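Local coordinates for uncharacterized protein (Bdellovibrio bacteriovorus, PDB 3TM8) that probably belongs to the HD-GYP class of cyclic-di-GMP phosphodiesterases, as an unconventional member that binds a pair of iron ions, at residues Q113-F124 against K165-T173; Y133-V144 against T193-L202. One frame throughout, in Å; residues are numbered along the deposited sequence.

Contact 1 (113-124 with 165-173) and contact 2 (133-144 with 193-202) lie side by side, their centres 11 Å apart. Contact 1 joins helix 105-125 to helix 167-185, and contact 2 joins helix 130-149 to helix 190-202, so the four segments alternate along the chain. The two touch directly: Gln-116 NE2 probably donates to Ala-139 O at 3.1 Å, and Val-172 CG2 packs on Leu-201 CD1 in one of two conformers of that leucine. Contact 1 holds the iron ligand His-170, whereas contact 2 ends at Leu-202, just before the ligands His-203 and Asp-204; the Leu-202 side chain lies about 11 Å from a bound iron.

Contact 1 (Q113-F124 against K165-T173); sequences QGSQQNNAEEVF and KTISHHGVT. With FE (Fe (III) ion), chain D; DMS (dimethyl sulfoxide), chain F.
Gln-113 lays its amide nitrogen over one face of the His-169 imidazole, NE2 standing 3.3 Å above the ring plane and over its centre. The amide plane is turned 46° from the ring, so the two groups do not stack flat. A bend at chi2 carries the amide there, while Gln-113 CG rests against Val-172 CG1. Water 1 accepts from Gln-113 NE2 and donates to Thr-173 OG1; OE1 of Gln-113 is held by Arg-32.

One turn on, Gln-117 reaches over Ser-168 with an extended chain. Its CG comes 3.1 Å from Ser-168 OG, and its NE2 gives that oxygen a weak, bent hydrogen bond (3.2 Å, 124° at the hydrogen). Waters grip both ends of the same amide: water 2 joins NE2 to Thr-166 OG1, and water 3 donates to OE1 while meeting His-169 ND1 in the ring plane at 2.8 Å. The ring's other nitrogen, NE2, is bonded to Ile-160. Thr-166 also N-caps helix 167-185 through a weak bond from His-169 N to its OG1. Val-172 packs between Gln-116 and Gln-117, its CG2 3.6 Å from Gln-117 N and close to Gln-116 CB. Farther along, Phe-124 CE2 meets Ile-167 CD1 at 3.9 Å.

His-170 turns from this interface to bind iron through NE2 at 2.1 Å, with His-203, Asp-204 and Asn-285 as further ligands; Asp-288 accepts from its ND1. A dimethyl sulfoxide, probably from the crystallisation liquor, takes a hydrogen bond from Thr-173 OG1. The segment axes pass 8.6 Å apart at 122°. Helix 130-149 packs against Gln-116, Asn-119 and Val-123, and helix 190-202 touches Gln-116, Ala-120, Phe-124 and Val-172. Helix 276-293 meets Lys-165 and Thr-173, and strand 23-27 supplies Arg-27 for a salt bridge with Glu-122.

Contact 2 (Y133-V144 against T193-L202); sequences YNYCKDAAGKYV and TQLLTLGALL
Leu-198 of helix 190-202 is a knob in a hole on helix 130-149 formed by Tyr-133, Cys-136, Lys-137 and Ala-140. Its CB faces Ala-140 CB at 4.2 Å. With chi1 near 180°, CG swings away from the backbone N, and the branch divides there: CD1 reaches Cys-136 SG at 3.5 Å, while CD2 lies against Tyr-133 OH and CZ and Lys-137 CB. Cys-136 SG also meets CD2 of Leu-201, in one of that residue's two conformers.

Gln-194 supplies the polar link. Its extended chain passes close to Gly-141 and gives Lys-137 O a hydrogen bond from NE2 (3.0 Å, 157° at the hydrogen). The donor stands above the carbonyl plane, opposite the face from which Gly-141 N bonds the same oxygen. The Lys-137 chain crosses Gln-194 at about a right angle and runs on to Leu-195 CD2; its NZ forms a salt bridge with Asp-247, to which Tyr-133 OH is hydrogen-bonded.

At the other end, Val-144 CG2 presses on Thr-197 OG1 at 3.2 Å, and that hydroxyl donates to Thr-193 O. Thr-197 CG2 packs against Ala-140 CB and the edge of the Tyr-143 ring. The axes of the two segments cross at 115°, 8.5 Å apart: knob-into-hole packing within the all-helical bundle typical of HD domains, on the helix leading into the metal-binding His-203 and Asp-204 pair.

Contact 1 (Q113-F124 against K165-T173)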
loop_
_atom_site.group_PDB
_atom_site.type_symbol
_atom_site.label_atom_id
_atom_site.label_comp_id
_atom_site.label_asym_id
_atom_site.label_seq_id
_atom_site.Cartn_x
_atom_site.Cartn_y
_atom_site.Cartn_z
ATOM N N GLN A 113 -6.709 -1.159 -6.276
ATOM C CA GLN A 113 -5.653 -1.538 -5.336
ATOM C C GLN A 113 -4.303 -1.585 -6.046
ATOM O O GLN A 113 -3.296 -1.078 -5.542
ATOM C CB GLN A 113 -5.973 -2.889 -4.686
ATOM C CG GLN A 113 -5.053 -3.313 -3.531
ATOM C CD GLN A 113 -3.722 -3.864 -3.973
ATOM O OE1 GLN A 113 -3.561 -4.346 -5.092
ATOM N NE2 GLN A 113 -2.755 -3.823 -3.072
ATOM N N GLY A 114 -4.288 -2.170 -7.240
ATOM C CA GLY A 114 -3.033 -2.319 -7.961
ATOM C C GLY A 114 -2.514 -0.998 -8.504
ATOM O O GLY A 114 -1.301 -0.769 -8.601
ATOM N N SER A 115 -3.436 -0.123 -8.887
ATOM C CA SER A 115 -3.062 1.202 -9.353
ATOM C C SER A 115 -2.458 2.035 -8.215
ATOM O O SER A 115 -1.445 2.707 -8.411
ATOM C CB SER A 115 -4.278 1.912 -9.961
ATOM O OG SER A 115 -3.914 3.182 -10.447
ATOM N N GLN A 116 -3.078 1.993 -7.034
ATOM C CA GLN A 116 -2.510 2.672 -5.873
ATOM C C GLN A 116 -1.106 2.154 -5.583
ATOM O O GLN A 116 -0.188 2.928 -5.306
ATOM C CB GLN A 116 -3.390 2.479 -4.635
ATOM C CG GLN A 116 -4.774 3.109 -4.723
ATOM C CD GLN A 116 -4.745 4.626 -4.756
ATOM O OE1 GLN A 116 -4.055 5.271 -3.961
ATOM N NE2 GLN A 116 -5.489 5.209 -5.692
ATOM N N GLN A 117 -0.929 0.836 -5.675
ATOM C CA GLN A 117 0.374 0.251 -5.413
ATOM C C GLN A 117 1.384 0.755 -6.433
ATOM O O GLN A 117 2.514 1.099 -6.091
ATOM C CB GLN A 117 0.277 -1.267 -5.458
ATOM C CG GLN A 117 1.540 -1.983 -5.061
ATOM C CD GLN A 117 1.381 -3.483 -5.089
ATOM O OE1 GLN A 117 0.271 -4.010 -4.986
ATOM N NE2 GLN A 117 2.491 -4.182 -5.263
ATOM N N ASN A 118 0.959 0.804 -7.692
ATOM C CA ASN A 118 1.808 1.304 -8.768
ATOM C C ASN A 118 2.243 2.739 -8.518
ATOM O O ASN A 118 3.413 3.093 -8.714
ATOM C CB ASN A 118 1.062 1.179 -10.096
ATOM C CG ASN A 118 1.871 1.645 -11.295
ATOM O OD1 ASN A 118 2.983 1.174 -11.548
ATOM N ND2 ASN A 118 1.276 2.528 -12.084
ATOM N N ASN A 119 1.299 3.571 -8.079
ATOM C CA ASN A 119 1.591 4.978 -7.841
ATOM C C ASN A 119 2.618 5.141 -6.724
ATOM O O ASN A 119 3.499 5.997 -6.792
ATOM C CB ASN A 119 0.323 5.747 -7.469
ATOM C CG ASN A 119 -0.735 5.712 -8.557
ATOM O OD1 ASN A 119 -0.454 5.448 -9.733
ATOM N ND2 ASN A 119 -1.971 5.984 -8.168
ATOM N N ALA A 120 2.495 4.313 -5.692
ATOM C CA ALA A 120 3.432 4.354 -4.571
ATOM C C ALA A 120 4.826 3.930 -5.013
ATOM O O ALA A 120 5.821 4.567 -4.667
ATOM C CB ALA A 120 2.958 3.457 -3.459
ATOM N N GLU A 121 4.897 2.851 -5.790
ATOM C CA GLU A 121 6.178 2.360 -6.278
ATOM C C GLU A 121 6.865 3.419 -7.130
ATOM O O GLU A 121 8.076 3.600 -7.054
ATOM C CB GLU A 121 5.983 1.074 -7.079
ATOM C CG GLU A 121 5.493 -0.115 -6.257
ATOM C CD GLU A 121 5.373 -1.386 -7.082
ATOM O OE1 GLU A 121 4.258 -1.684 -7.574
ATOM O OE2 GLU A 121 6.394 -2.084 -7.236
ATOM N N GLU A 122 6.088 4.116 -7.951
ATOM C CA GLU A 122 6.649 5.154 -8.804
ATOM C C GLU A 122 7.299 6.257 -7.953
ATOM O O GLU A 122 8.382 6.735 -8.266
ATOM C CB GLU A 122 5.572 5.702 -9.740
ATOM C CG GLU A 122 5.917 7.004 -10.422
ATOM C CD GLU A 122 6.978 6.878 -11.477
ATOM O OE1 GLU A 122 7.267 5.747 -11.923
ATOM O OE2 GLU A 122 7.518 7.933 -11.870
ATOM N N VAL A 123 6.652 6.645 -6.856
ATOM C CA VAL A 123 7.256 7.614 -5.952
ATOM C C VAL A 123 8.520 7.045 -5.266
ATOM O O VAL A 123 9.553 7.714 -5.192
ATOM C CB VAL A 123 6.225 8.107 -4.906
ATOM C CG1 VAL A 123 6.896 8.990 -3.859
ATOM C CG2 VAL A 123 5.066 8.853 -5.602
ATOM N N PHE A 124 8.454 5.804 -4.791
ATOM C CA PHE A 124 9.623 5.199 -4.146
ATOM C C PHE A 124 10.829 5.172 -5.099
ATOM O O PHE A 124 11.971 5.366 -4.680
ATOM C CB PHE A 124 9.336 3.756 -3.715
ATOM C CG PHE A 124 8.363 3.611 -2.567
ATOM C CD1 PHE A 124 7.924 4.702 -1.824
ATOM C CD2 PHE A 124 7.896 2.348 -2.231
ATOM C CE1 PHE A 124 7.040 4.519 -0.762
ATOM C CE2 PHE A 124 7.017 2.164 -1.183
ATOM C CZ PHE A 124 6.583 3.251 -0.454
ATOM N N LYS A 165 4.243 -10.085 0.374
ATOM C CA LYS A 165 4.654 -9.303 1.543
ATOM C C LYS A 165 5.408 -8.024 1.171
ATOM O O LYS A 165 6.408 -7.683 1.803
ATOM C CB LYS A 165 5.511 -10.153 2.487
ATOM C CG LYS A 165 4.957 -11.535 2.750
ATOM C CD LYS A 165 3.643 -11.469 3.503
ATOM C CE LYS A 165 3.098 -12.880 3.737
ATOM N NZ LYS A 165 1.898 -12.887 4.611
ATOM N N THR A 166 4.924 -7.310 0.159
ATOM C CA THR A 166 5.621 -6.112 -0.302
ATOM C C THR A 166 5.173 -4.859 0.447
ATOM O O THR A 166 4.040 -4.772 0.947
ATOM C CB THR A 166 5.415 -5.868 -1.801
ATOM O OG1 THR A 166 4.023 -5.636 -2.063
ATOM C CG2 THR A 166 5.893 -7.071 -2.602
ATOM N N ILE A 167 6.065 -3.874 0.505
ATOM C CA ILE A 167 5.782 -2.651 1.241
ATOM C C ILE A 167 4.792 -1.746 0.509
ATOM O O ILE A 167 4.085 -0.965 1.139
ATOM C CB ILE A 167 7.063 -1.868 1.623
ATOM C CG1 ILE A 167 7.851 -1.439 0.386
ATOM C CG2 ILE A 167 7.929 -2.687 2.579
ATOM C CD1 ILE A 167 9.054 -0.584 0.709
ATOM N N SER A 168 4.728 -1.845 -0.816
ATOM C CA SER A 168 3.763 -1.044 -1.550
ATOM C C SER A 168 2.346 -1.595 -1.373
ATOM O O SER A 168 1.406 -0.837 -1.141
ATOM C CB SER A 168 4.147 -0.916 -3.015
ATOM O OG SER A 168 4.311 -2.192 -3.580
ATOM N N HIS A 169 2.184 -2.913 -1.456
ATOM C CA HIS A 169 0.870 -3.503 -1.190
ATOM C C HIS A 169 0.451 -3.194 0.264
ATOM O O HIS A 169 -0.683 -2.788 0.542
ATOM C CB HIS A 169 0.913 -5.002 -1.483
ATOM C CG HIS A 169 -0.400 -5.710 -1.355
ATOM N ND1 HIS A 169 -0.821 -6.642 -2.280
ATOM C CD2 HIS A 169 -1.357 -5.670 -0.400
ATOM C CE1 HIS A 169 -1.988 -7.134 -1.908
ATOM N NE2 HIS A 169 -2.341 -6.555 -0.773
ATOM N N HIS A 170 1.392 -3.361 1.185
ATOM C CA HIS A 170 1.163 -3.078 2.601
ATOM C C HIS A 170 0.768 -1.606 2.811
ATOM O O HIS A 170 -0.121 -1.299 3.608
ATOM C CB HIS A 170 2.425 -3.496 3.371
ATOM C CG HIS A 170 2.564 -2.924 4.751
ATOM N ND1 HIS A 170 1.778 -3.305 5.820
ATOM C CD2 HIS A 170 3.467 -2.045 5.248
ATOM C CE1 HIS A 170 2.185 -2.673 6.908
ATOM N NE2 HIS A 170 3.205 -1.900 6.590
ATOM N N GLY A 171 1.378 -0.690 2.056
ATOM C CA GLY A 171 0.981 0.707 2.121
ATOM C C GLY A 171 -0.468 0.899 1.700
ATOM O O GLY A 171 -1.220 1.653 2.331
ATOM N N VAL A 172 -0.887 0.228 0.632
ATOM C CA VAL A 172 -2.287 0.346 0.231
ATOM C C VAL A 172 -3.218 -0.186 1.331
ATOM O O VAL A 172 -4.221 0.441 1.678
ATOM C CB VAL A 172 -2.579 -0.356 -1.116
ATOM C CG1 VAL A 172 -4.039 -0.149 -1.498
ATOM C CG2 VAL A 172 -1.650 0.171 -2.223
ATOM N N THR A 173 -2.855 -1.322 1.914
ATOM C CA THR A 173 -3.674 -1.902 2.967
ATOM C C THR A 173 -3.771 -0.972 4.170
ATOM O O THR A 173 -4.860 -0.734 4.691
ATOM C CB THR A 173 -3.133 -3.270 3.393
ATOM O OG1 THR A 173 -3.297 -4.164 2.294
ATOM C CG2 THR A 173 -3.918 -3.803 4.582
HETATM FE FE FE D . 4.391 -0.660 7.854
HETATM S S DMS F . -4.064 -7.841 2.803
HETATM O O DMS F . -2.774 -6.710 2.392
HETATM C C1 DMS F . -4.254 -7.844 4.605
HETATM C C2 DMS F . -5.622 -7.044 2.368
HETATM O O HOH W 1 -3.985 -3.456 -0.405
HETATM O O HOH W 2 3.044 -7.103 -4.245
HETATM O O HOH W 3 0.109 -6.915 -4.888
HETATM O O HOH W 4 5.203 0.545 9.189
#

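Contact 2 (Y133-V144 against T193-L202)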
loop_
_atom_site.group_PDB
_atom_site.type_symbol
_atom_site.label_atom_id
_atom_site.label_comp_id
_atom_site.label_asym_id
_atom_site.label_seq_id
_atom_site.Cartn_x
_atom_site.Cartn_y
_atom_site.Cartn_z
ATOM N N TYR A 133 4.732 12.425 -7.680
ATOM C CA TYR A 133 4.192 12.649 -6.344
ATOM C C TYR A 133 2.775 13.214 -6.445
ATOM O O TYR A 133 1.851 12.732 -5.793
ATOM C CB TYR A 133 5.096 13.585 -5.538
ATOM C CG TYR A 133 4.537 13.926 -4.169
ATOM C CD1 TYR A 133 4.852 13.150 -3.060
ATOM C CD2 TYR A 133 3.693 15.023 -3.979
ATOM C CE1 TYR A 133 4.347 13.452 -1.808
ATOM C CE2 TYR A 133 3.183 15.331 -2.723
ATOM C CZ TYR A 133 3.518 14.537 -1.645
ATOM O OH TYR A 133 3.020 14.829 -0.394
ATOM N N ASN A 134 2.598 14.216 -7.296
ATOM C CA ASN A 134 1.289 14.851 -7.405
ATOM C C ASN A 134 0.247 13.904 -7.992
ATOM O O ASN A 134 -0.917 13.946 -7.609
ATOM C CB ASN A 134 1.361 16.143 -8.216
ATOM C CG ASN A 134 2.070 17.253 -7.472
ATOM O OD1 ASN A 134 2.185 17.213 -6.247
ATOM N ND2 ASN A 134 2.536 18.258 -8.203
ATOM N N TYR A 135 0.661 13.044 -8.918
ATOM C CA TYR A 135 -0.238 12.032 -9.445
ATOM C C TYR A 135 -0.682 11.081 -8.327
ATOM O O TYR A 135 -1.866 10.768 -8.191
ATOM C CB TYR A 135 0.450 11.252 -10.568
ATOM C CG TYR A 135 -0.480 10.304 -11.285
ATOM C CD1 TYR A 135 -1.209 10.727 -12.393
ATOM C CD2 TYR A 135 -0.651 8.996 -10.844
ATOM C CE1 TYR A 135 -2.074 9.868 -13.050
ATOM C CE2 TYR A 135 -1.518 8.129 -11.492
ATOM C CZ TYR A 135 -2.223 8.572 -12.596
ATOM O OH TYR A 135 -3.081 7.715 -13.243
ATOM N N CYS A 136 0.279 10.624 -7.526
ATOM C CA CYS A 136 -0.016 9.738 -6.407
ATOM C C CYS A 136 -0.978 10.418 -5.431
ATOM O O CYS A 136 -1.925 9.795 -4.935
ATOM C CB CYS A 136 1.285 9.344 -5.695
ATOM S SG CYS A 136 1.125 8.100 -4.417
ATOM N N LYS A 137 -0.720 11.695 -5.153
ATOM C CA LYS A 137 -1.562 12.476 -4.247
ATOM C C LYS A 137 -2.989 12.608 -4.782
ATOM O O LYS A 137 -3.963 12.384 -4.066
ATOM C CB LYS A 137 -0.953 13.862 -4.038
ATOM C CG LYS A 137 -1.757 14.773 -3.130
ATOM C CD LYS A 137 -0.929 15.992 -2.744
ATOM C CE LYS A 137 -1.737 16.999 -1.959
ATOM N NZ LYS A 137 -0.863 18.136 -1.559
ATOM N N ASP A 138 -3.117 12.969 -6.053
ATOM C CA ASP A 138 -4.433 13.079 -6.663
ATOM C C ASP A 138 -5.161 11.742 -6.614
ATOM O O ASP A 138 -6.348 11.682 -6.280
ATOM C CB ASP A 138 -4.326 13.575 -8.101
ATOM C CG ASP A 138 -5.653 13.546 -8.820
ATOM O OD1 ASP A 138 -6.435 14.499 -8.641
ATOM O OD2 ASP A 138 -5.917 12.572 -9.557
ATOM N N ALA A 139 -4.442 10.665 -6.926
ATOM C CA ALA A 139 -5.038 9.343 -6.916
ATOM C C ALA A 139 -5.429 8.902 -5.509
ATOM O O ALA A 139 -6.378 8.144 -5.349
ATOM C CB ALA A 139 -4.102 8.331 -7.553
ATOM N N ALA A 140 -4.713 9.381 -4.489
ATOM C CA ALA A 140 -5.077 9.073 -3.102
ATOM C C ALA A 140 -6.442 9.685 -2.770
ATOM O O ALA A 140 -7.242 9.075 -2.056
ATOM C CB ALA A 140 -4.028 9.590 -2.138
ATOM N N GLY A 141 -6.700 10.890 -3.284
ATOM C CA GLY A 141 -8.010 11.505 -3.161
ATOM C C GLY A 141 -9.082 10.683 -3.850
ATOM O O GLY A 141 -10.172 10.486 -3.319
ATOM N N LYS A 142 -8.777 10.189 -5.048
ATOM C CA LYS A 142 -9.730 9.343 -5.759
ATOM C C LYS A 142 -10.000 8.067 -4.971
ATOM O O LYS A 142 -11.115 7.562 -4.952
ATOM C CB LYS A 142 -9.223 9.003 -7.165
ATOM C CG LYS A 142 -9.099 10.220 -8.068
ATOM C CD LYS A 142 -8.435 9.872 -9.398
ATOM C CE LYS A 142 -9.227 8.833 -10.176
ATOM N NZ LYS A 142 -10.496 9.365 -10.742
ATOM N N TYR A 143 -8.967 7.553 -4.313
ATOM C CA TYR A 143 -9.085 6.347 -3.507
ATOM C C TYR A 143 -9.990 6.568 -2.295
ATOM O O TYR A 143 -10.865 5.745 -2.003
ATOM C CB TYR A 143 -7.700 5.845 -3.082
ATOM C CG TYR A 143 -7.743 4.458 -2.498
ATOM C CD1 TYR A 143 -8.289 3.398 -3.216
ATOM C CD2 TYR A 143 -7.229 4.192 -1.235
ATOM C CE1 TYR A 143 -8.343 2.133 -2.693
ATOM C CE2 TYR A 143 -7.277 2.916 -0.704
ATOM C CZ TYR A 143 -7.836 1.894 -1.439
ATOM O OH TYR A 143 -7.909 0.619 -0.951
ATOM N N VAL A 144 -9.797 7.679 -1.597
ATOM C CA VAL A 144 -10.695 8.009 -0.488
ATOM C C VAL A 144 -12.141 7.990 -0.989
ATOM O O VAL A 144 -13.029 7.403 -0.360
ATOM C CB VAL A 144 -10.389 9.393 0.142
ATOM C CG1 VAL A 144 -11.488 9.796 1.143
ATOM C CG2 VAL A 144 -9.029 9.383 0.818
ATOM N N THR A 193 -7.993 13.757 4.967
ATOM C CA THR A 193 -8.131 12.354 4.590
ATOM C C THR A 193 -7.261 12.026 3.379
ATOM O O THR A 193 -6.714 10.931 3.283
ATOM C CB THR A 193 -9.598 11.941 4.344
ATOM O OG1 THR A 193 -10.134 12.691 3.247
ATOM C CG2 THR A 193 -10.437 12.174 5.601
ATOM N N GLN A 194 -7.111 12.979 2.462
ATOM C CA GLN A 194 -6.226 12.782 1.318
ATOM C C GLN A 194 -4.777 12.605 1.781
ATOM O O GLN A 194 -4.080 11.700 1.333
ATOM C CB GLN A 194 -6.318 13.956 0.352
ATOM C CG GLN A 194 -5.366 13.851 -0.823
ATOM C CD GLN A 194 -5.540 15.019 -1.761
ATOM O OE1 GLN A 194 -5.838 16.135 -1.321
ATOM N NE2 GLN A 194 -5.399 14.774 -3.051
ATOM N N LEU A 195 -4.319 13.476 2.672
ATOM C CA LEU A 195 -2.934 13.426 3.132
ATOM C C LEU A 195 -2.658 12.219 4.031
ATOM O O LEU A 195 -1.570 11.649 3.979
ATOM C CB LEU A 195 -2.540 14.732 3.826
ATOM C CG LEU A 195 -2.527 15.951 2.893
ATOM C CD1 LEU A 195 -2.096 17.195 3.648
ATOM C CD2 LEU A 195 -1.625 15.700 1.677
ATOM N N LEU A 196 -3.646 11.825 4.829
ATOM C CA LEU A 196 -3.582 10.608 5.629
ATOM C C LEU A 196 -3.385 9.399 4.721
ATOM O O LEU A 196 -2.536 8.543 4.974
ATOM C CB LEU A 196 -4.869 10.452 6.445
ATOM C CG LEU A 196 -5.103 9.110 7.140
ATOM C CD1 LEU A 196 -4.065 8.875 8.222
ATOM C CD2 LEU A 196 -6.517 9.031 7.709
ATOM N N THR A 197 -4.182 9.343 3.658
ATOM C CA THR A 197 -4.134 8.234 2.718
ATOM C C THR A 197 -2.783 8.195 2.006
ATOM O O THR A 197 -2.148 7.135 1.887
ATOM C CB THR A 197 -5.285 8.343 1.708
ATOM O OG1 THR A 197 -6.524 8.292 2.426
ATOM C CG2 THR A 197 -5.238 7.215 0.682
ATOM N N LEU A 198 -2.336 9.356 1.538
ATOM C CA LEU A 198 -1.048 9.450 0.862
ATOM C C LEU A 198 0.114 9.048 1.777
ATOM O O LEU A 198 1.008 8.286 1.380
ATOM C CB LEU A 198 -0.847 10.864 0.316
ATOM C CG LEU A 198 0.445 11.140 -0.445
ATOM C CD1 LEU A 198 0.607 10.190 -1.637
ATOM C CD2 LEU A 198 0.474 12.606 -0.888
ATOM N N GLY A 199 0.114 9.573 3.000
ATOM C CA GLY A 199 1.146 9.227 3.953
ATOM C C GLY A 199 1.134 7.749 4.277
ATOM O O GLY A 199 2.191 7.104 4.326
ATOM N N ALA A 200 -0.059 7.187 4.465
ATOM C CA ALA A 200 -0.171 5.752 4.707
ATOM C C ALA A 200 0.365 4.937 3.527
ATOM O O ALA A 200 1.078 3.958 3.695
ATOM C CB ALA A 200 -1.609 5.376 5.035
ATOM N N LEU A 201 0.033 5.353 2.318
ATOM C CA LEU A 201 0.508 4.644 1.151
ATOM C C LEU A 201 2.039 4.608 1.103
ATOM O O LEU A 201 2.630 3.579 0.751
ATOM C CB LEU A 201 -0.072 5.307 -0.088
ATOM C CG LEU A 201 0.238 4.674 -1.429
ATOM C CD1 LEU A 201 -0.178 3.216 -1.443
ATOM C CD2 LEU A 201 -0.487 5.455 -2.506
ATOM N N LEU A 202 2.670 5.718 1.466
ATOM C CA LEU A 202 4.111 5.867 1.361
ATOM C C LEU A 202 4.861 5.571 2.656
ATOM O O LEU A 202 6.081 5.733 2.703
ATOM C CB LEU A 202 4.444 7.284 0.896
ATOM C CG LEU A 202 3.841 7.743 -0.441
ATOM C CD1 LEU A 202 4.181 9.207 -0.691
ATOM C CD2 LEU A 202 4.333 6.865 -1.596
#